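Local coordinates for protein serine--tRNA ligase, cytoplasmic (PDB 3QO7) that catalyses the two-step attachment of serine to tRNA(Ser), first activating the amino acid with ATP and then transferring it to the acceptor end of the tRNA, at residues I244-Q249 / F298-Q303. Residues are numbered along the deposited sequence; the frame is centred on the assembly and turned at random.
With ATP (adenosine-5'-triphosphate), chain B.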
ATOM      1  N   ILE A 244      -0.728   0.193  -7.735  1.00 34.80           N
ATOM      2  CA  ILE A 244       0.154   0.840  -8.694  1.00 36.16           C
ATOM      3  C   ILE A 244       1.597   0.308  -8.589  1.00 40.97           C
ATOM      4  O   ILE A 244       2.062  -0.084  -7.511  1.00 44.80           O
ATOM      5  CB  ILE A 244       0.159   2.376  -8.529  1.00 29.16           C
ATOM      6  CG1 ILE A 244       0.914   2.789  -7.276  1.00 26.70           C
ATOM      7  CG2 ILE A 244      -1.284   2.944  -8.495  1.00 29.51           C
ATOM      8  CD1 ILE A 244       0.771   4.272  -6.962  1.00 25.50           C
ATOM      9  N   ALA A 245       2.290   0.288  -9.723  1.00 35.99           N
ATOM     10  CA  ALA A 245       3.705  -0.038  -9.783  1.00 33.56           C
ATOM     11  C   ALA A 245       4.586   1.185  -9.541  1.00 34.22           C
ATOM     12  O   ALA A 245       5.766   1.046  -9.276  1.00 40.41           O
ATOM     13  CB  ALA A 245       4.029  -0.616 -11.126  1.00 30.63           C
ATOM     14  N   THR A 246       4.005   2.376  -9.654  1.00 32.51           N
ATOM     15  CA  THR A 246       4.735   3.643  -9.569  1.00 29.56           C
ATOM     16  C   THR A 246       3.703   4.764  -9.594  1.00 33.28           C
ATOM     17  O   THR A 246       2.662   4.640 -10.264  1.00 32.49           O
ATOM     18  CB  THR A 246       5.702   3.848 -10.764  1.00 37.44           C
ATOM     19  OG1 THR A 246       6.048   5.239 -10.868  1.00 44.31           O
ATOM     20  CG2 THR A 246       5.070   3.377 -12.109  1.00 27.59           C
ATOM     21  N   SER A 247       3.983   5.849  -8.876  1.00 36.68           N
ATOM     22  CA  SER A 247       3.024   6.930  -8.783  1.00 41.77           C
ATOM     23  C   SER A 247       2.811   7.617 -10.133  1.00 42.74           C
ATOM     24  O   SER A 247       1.841   8.357 -10.313  1.00 45.98           O
ATOM     25  CB  SER A 247       3.447   7.948  -7.728  1.00 46.45           C
ATOM     26  OG  SER A 247       4.740   8.452  -8.003  1.00 47.00           O
ATOM     27  N   GLU A 248       3.728   7.374 -11.066  1.00 35.60           N
ATOM     28  CA  GLU A 248       3.587   7.853 -12.436  1.00 37.94           C
ATOM     29  C   GLU A 248       2.260   7.387 -13.071  1.00 36.16           C
ATOM     30  O   GLU A 248       1.686   8.045 -13.953  1.00 32.90           O
ATOM     31  CB  GLU A 248       4.766   7.366 -13.280  1.00 40.20           C
ATOM     32  CG  GLU A 248       4.773   7.891 -14.694  1.00 47.00           C
ATOM     33  CD  GLU A 248       3.906   7.091 -15.678  1.00 51.30           C
ATOM     34  OE1 GLU A 248       3.491   5.960 -15.363  1.00 53.75           O
ATOM     35  OE2 GLU A 248       3.641   7.605 -16.787  1.00 53.53           O
ATOM     36  N   GLN A 249       1.774   6.233 -12.654  1.00 33.76           N
ATOM     37  CA  GLN A 249       0.553   5.775 -13.254  1.00 34.17           C
ATOM     38  C   GLN A 249      -0.603   6.663 -12.790  1.00 39.54           C
ATOM     39  O   GLN A 249      -1.270   7.285 -13.609  1.00 45.13           O
ATOM     40  CB  GLN A 249       0.350   4.303 -12.960  1.00 33.43           C
ATOM     41  CG  GLN A 249       1.282   3.417 -13.764  1.00 34.58           C
ATOM     42  CD  GLN A 249       1.511   2.045 -13.132  1.00 39.56           C
ATOM     43  OE1 GLN A 249       1.341   1.846 -11.920  1.00 42.49           O
ATOM     44  NE2 GLN A 249       1.894   1.091 -13.957  1.00 39.16           N
ATOM     45  N   PHE A 298       7.883  -0.848  -2.069  1.00 29.35           N
ATOM     46  CA  PHE A 298       8.919   0.145  -1.762  1.00 31.12           C
ATOM     47  C   PHE A 298       8.397   1.540  -2.060  1.00 31.53           C
ATOM     48  O   PHE A 298       7.339   1.700  -2.682  1.00 31.18           O
ATOM     49  CB  PHE A 298      10.201  -0.126  -2.566  1.00 30.59           C
ATOM     50  CG  PHE A 298       9.978  -0.129  -4.069  1.00 32.53           C
ATOM     51  CD1 PHE A 298      10.073   1.059  -4.811  1.00 34.01           C
ATOM     52  CD2 PHE A 298       9.631  -1.296  -4.730  1.00 31.74           C
ATOM     53  CE1 PHE A 298       9.855   1.072  -6.196  1.00 33.97           C
ATOM     54  CE2 PHE A 298       9.391  -1.284  -6.106  1.00 36.52           C
ATOM     55  CZ  PHE A 298       9.507  -0.095  -6.841  1.00 35.55           C
ATOM     56  N   GLU A 299       9.131   2.553  -1.621  1.00 30.59           N
ATOM     57  CA  GLU A 299       8.689   3.919  -1.853  1.00 30.08           C
ATOM     58  C   GLU A 299       9.490   4.599  -2.955  1.00 36.30           C
ATOM     59  O   GLU A 299      10.673   4.286  -3.186  1.00 40.10           O
ATOM     60  CB  GLU A 299       8.710   4.724  -0.560  1.00 28.94           C
ATOM     61  CG  GLU A 299       7.653   4.252   0.454  1.00 32.27           C
ATOM     62  CD  GLU A 299       8.011   2.898   1.036  1.00 35.28           C
ATOM     63  OE1 GLU A 299       9.129   2.811   1.620  1.00 31.58           O
ATOM     64  OE2 GLU A 299       7.200   1.931   0.878  1.00 35.85           O
ATOM     65  N   LYS A 300       8.840   5.518  -3.656  1.00 38.07           N
ATOM     66  CA  LYS A 300       9.484   6.204  -4.762  1.00 42.17           C
ATOM     67  C   LYS A 300       9.046   7.663  -4.792  1.00 40.95           C
ATOM     68  O   LYS A 300       7.854   7.954  -4.768  1.00 43.31           O
ATOM     69  CB  LYS A 300       9.145   5.485  -6.078  1.00 49.21           C
ATOM     70  CG  LYS A 300       9.928   5.919  -7.296  1.00 57.84           C
ATOM     71  CD  LYS A 300       9.354   5.299  -8.583  1.00 63.72           C
ATOM     72  CE  LYS A 300       9.997   3.954  -8.924  1.00 68.17           C
ATOM     73  NZ  LYS A 300       9.636   3.492 -10.312  1.00 71.39           N
ATOM     74  N   ILE A 301      10.016   8.573  -4.768  1.00 36.11           N
ATOM     75  CA  ILE A 301       9.782   9.943  -5.192  1.00 34.02           C
ATOM     76  C   ILE A 301       9.999  10.010  -6.700  1.00 37.17           C
ATOM     77  O   ILE A 301      11.084   9.710  -7.202  1.00 39.50           O
ATOM     78  CB  ILE A 301      10.725  10.931  -4.528  1.00 32.71           C
ATOM     79  CG1 ILE A 301      10.614  10.823  -3.012  1.00 31.74           C
ATOM     80  CG2 ILE A 301      10.430  12.361  -5.030  1.00 32.49           C
ATOM     81  CD1 ILE A 301       9.223  11.086  -2.529  1.00 36.09           C
ATOM     82  N   GLU A 302       8.954  10.403  -7.416  1.00 35.50           N
ATOM     83  CA  GLU A 302       8.946  10.377  -8.866  1.00 33.98           C
ATOM     84  C   GLU A 302       8.805  11.800  -9.455  1.00 34.28           C
ATOM     85  O   GLU A 302       7.999  12.569  -8.987  1.00 36.51           O
ATOM     86  CB  GLU A 302       7.776   9.515  -9.301  1.00 33.54           C
ATOM     87  CG  GLU A 302       7.655   9.363 -10.788  1.00 47.01           C
ATOM     88  CD  GLU A 302       8.578   8.309 -11.356  1.00 56.28           C
ATOM     89  OE1 GLU A 302       9.367   7.712 -10.577  1.00 59.47           O
ATOM     90  OE2 GLU A 302       8.503   8.073 -12.591  1.00 59.30           O
ATOM     91  N   GLN A 303       9.595  12.168 -10.459  1.00 36.23           N
ATOM     92  CA  GLN A 303       9.344  13.422 -11.180  1.00 36.51           C
ATOM     93  C   GLN A 303       8.308  13.171 -12.274  1.00 38.37           C
ATOM     94  O   GLN A 303       8.488  12.252 -13.091  1.00 38.23           O
ATOM     95  CB  GLN A 303      10.589  13.954 -11.881  1.00 34.07           C
ATOM     96  CG  GLN A 303      11.835  14.140 -11.052  1.00 34.86           C
ATOM     97  CD  GLN A 303      12.993  14.661 -11.912  1.00 34.24           C
ATOM     98  OE1 GLN A 303      12.856  15.674 -12.601  1.00 36.14           O
ATOM     99  NE2 GLN A 303      14.125  13.961 -11.887  1.00 31.72           N
TER
HETATM  100  PG  ATP B 486      14.329  -0.757 -15.957  0.50108.21           P
HETATM  101  O1G ATP B 486      13.537  -1.344 -17.103  0.50107.27           O
HETATM  102  O2G ATP B 486      14.005  -1.362 -14.607  0.50108.51           O
HETATM  103  O3G ATP B 486      15.806  -0.638 -16.251  0.50106.21           O
HETATM  104  PB  ATP B 486      12.276   1.148 -15.797  0.50 65.03           P
HETATM  105  O1B ATP B 486      11.466  -0.128 -15.876  0.50 65.82           O
HETATM  106  O2B ATP B 486      11.979   2.288 -16.735  0.50 65.63           O
HETATM  107  O3B ATP B 486      13.836   0.784 -15.831  0.50 43.72           O
HETATM  108  PA  ATP B 486      11.070   1.347 -13.260  0.50 41.66           P
HETATM  109  O1A ATP B 486      10.681  -0.107 -13.478  0.50 37.67           O
HETATM  110  O2A ATP B 486      10.037   2.452 -13.289  0.50 41.60           O
HETATM  111  O3A ATP B 486      12.199   1.759 -14.324  0.50108.82           O
HETATM  112  O5' ATP B 486      12.095   1.503 -12.026  0.50 28.32           O
HETATM  113  C5' ATP B 486      12.872   2.703 -11.979  0.50 28.72           C
HETATM  114  C4' ATP B 486      13.512   2.778 -10.614  0.50 32.58           C
HETATM  115  O4' ATP B 486      12.672   2.129  -9.647  0.50 35.33           O
HETATM  116  C3' ATP B 486      14.778   1.980 -10.654  0.50 38.85           C
HETATM  117  O3' ATP B 486      15.859   2.876 -10.913  0.50 41.70           O
HETATM  118  C2' ATP B 486      14.857   1.314  -9.294  0.50 39.99           C
HETATM  119  O2' ATP B 486      15.656   2.132  -8.435  0.50 43.09           O
HETATM  120  C1' ATP B 486      13.430   1.295  -8.768  0.50 35.33           C
HETATM  121  N9  ATP B 486      12.890  -0.097  -8.744  0.50 33.10           N
HETATM  122  C8  ATP B 486      12.367  -0.745  -9.804  0.50 31.76           C
HETATM  123  N7  ATP B 486      11.963  -1.999  -9.463  0.50 31.38           N
HETATM  124  C5  ATP B 486      12.232  -2.178  -8.155  0.50 30.36           C
HETATM  125  C6  ATP B 486      12.056  -3.273  -7.168  0.50 26.51           C
HETATM  126  N6  ATP B 486      11.492  -4.451  -7.541  0.50 26.10           N
HETATM  127  N1  ATP B 486      12.461  -3.062  -5.898  0.50 23.09           N
HETATM  128  C2  ATP B 486      13.009  -1.896  -5.519  0.50 26.47           C
HETATM  129  N3  ATP B 486      13.192  -0.859  -6.365  0.50 29.63           N
HETATM  130  C4  ATP B 486      12.838  -0.927  -7.679  0.50 31.59           C
HETATM  131  O   HOH W   1       5.943   6.728  -6.310  1.00 28.34           O
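Thr-246 and Ser-247 meet Lys-300 and Glu-302 in a buried, water-bridged contact of the class II synthetase core. It sets the loop entering helix 248-252 against strand 297-307 of the mixed, largely antiparallel sheet. A water bridges the two segments: it donates to Lys-300 O (2.7 Å) and is hydrogen-bonded to Ser-247 OG at 2.7 Å. The same Ser-247 OG rests 3.5 Å from Glu-302 CB. Thr-246 OG1 points anti to its own N (chi1 161°), where it caps Glu-248 N at 3.2 Å. Thr-246 OG1 sits 4.0 Å from Glu-302 CD, while Lys-300 passes Thr-246 at an oblique angle. The lysine chain bends at chi3 (-90°) and brings Lys-300 NZ to 3.2 Å from ATP O2A, an alpha-phosphate oxygen. Beside it, the adenine lies over one face of the Phe-298 ring, with ATP N3 over the ring centre, 3.6 Å above the plane. Glu-248 OE2 is hydrogen-bonded to Gln-377 NE2, and Glu-302 OE2 weakly to Asn-402 ND2. Thr-246, Ser-247, Glu-248 and Glu-302 probably bind L-serine with Thr-404, as in related enzymes. Hydroxyls and carboxylates thus line the probable serine pocket, and the lysine's positive charge would offset the adjoining alpha-phosphate.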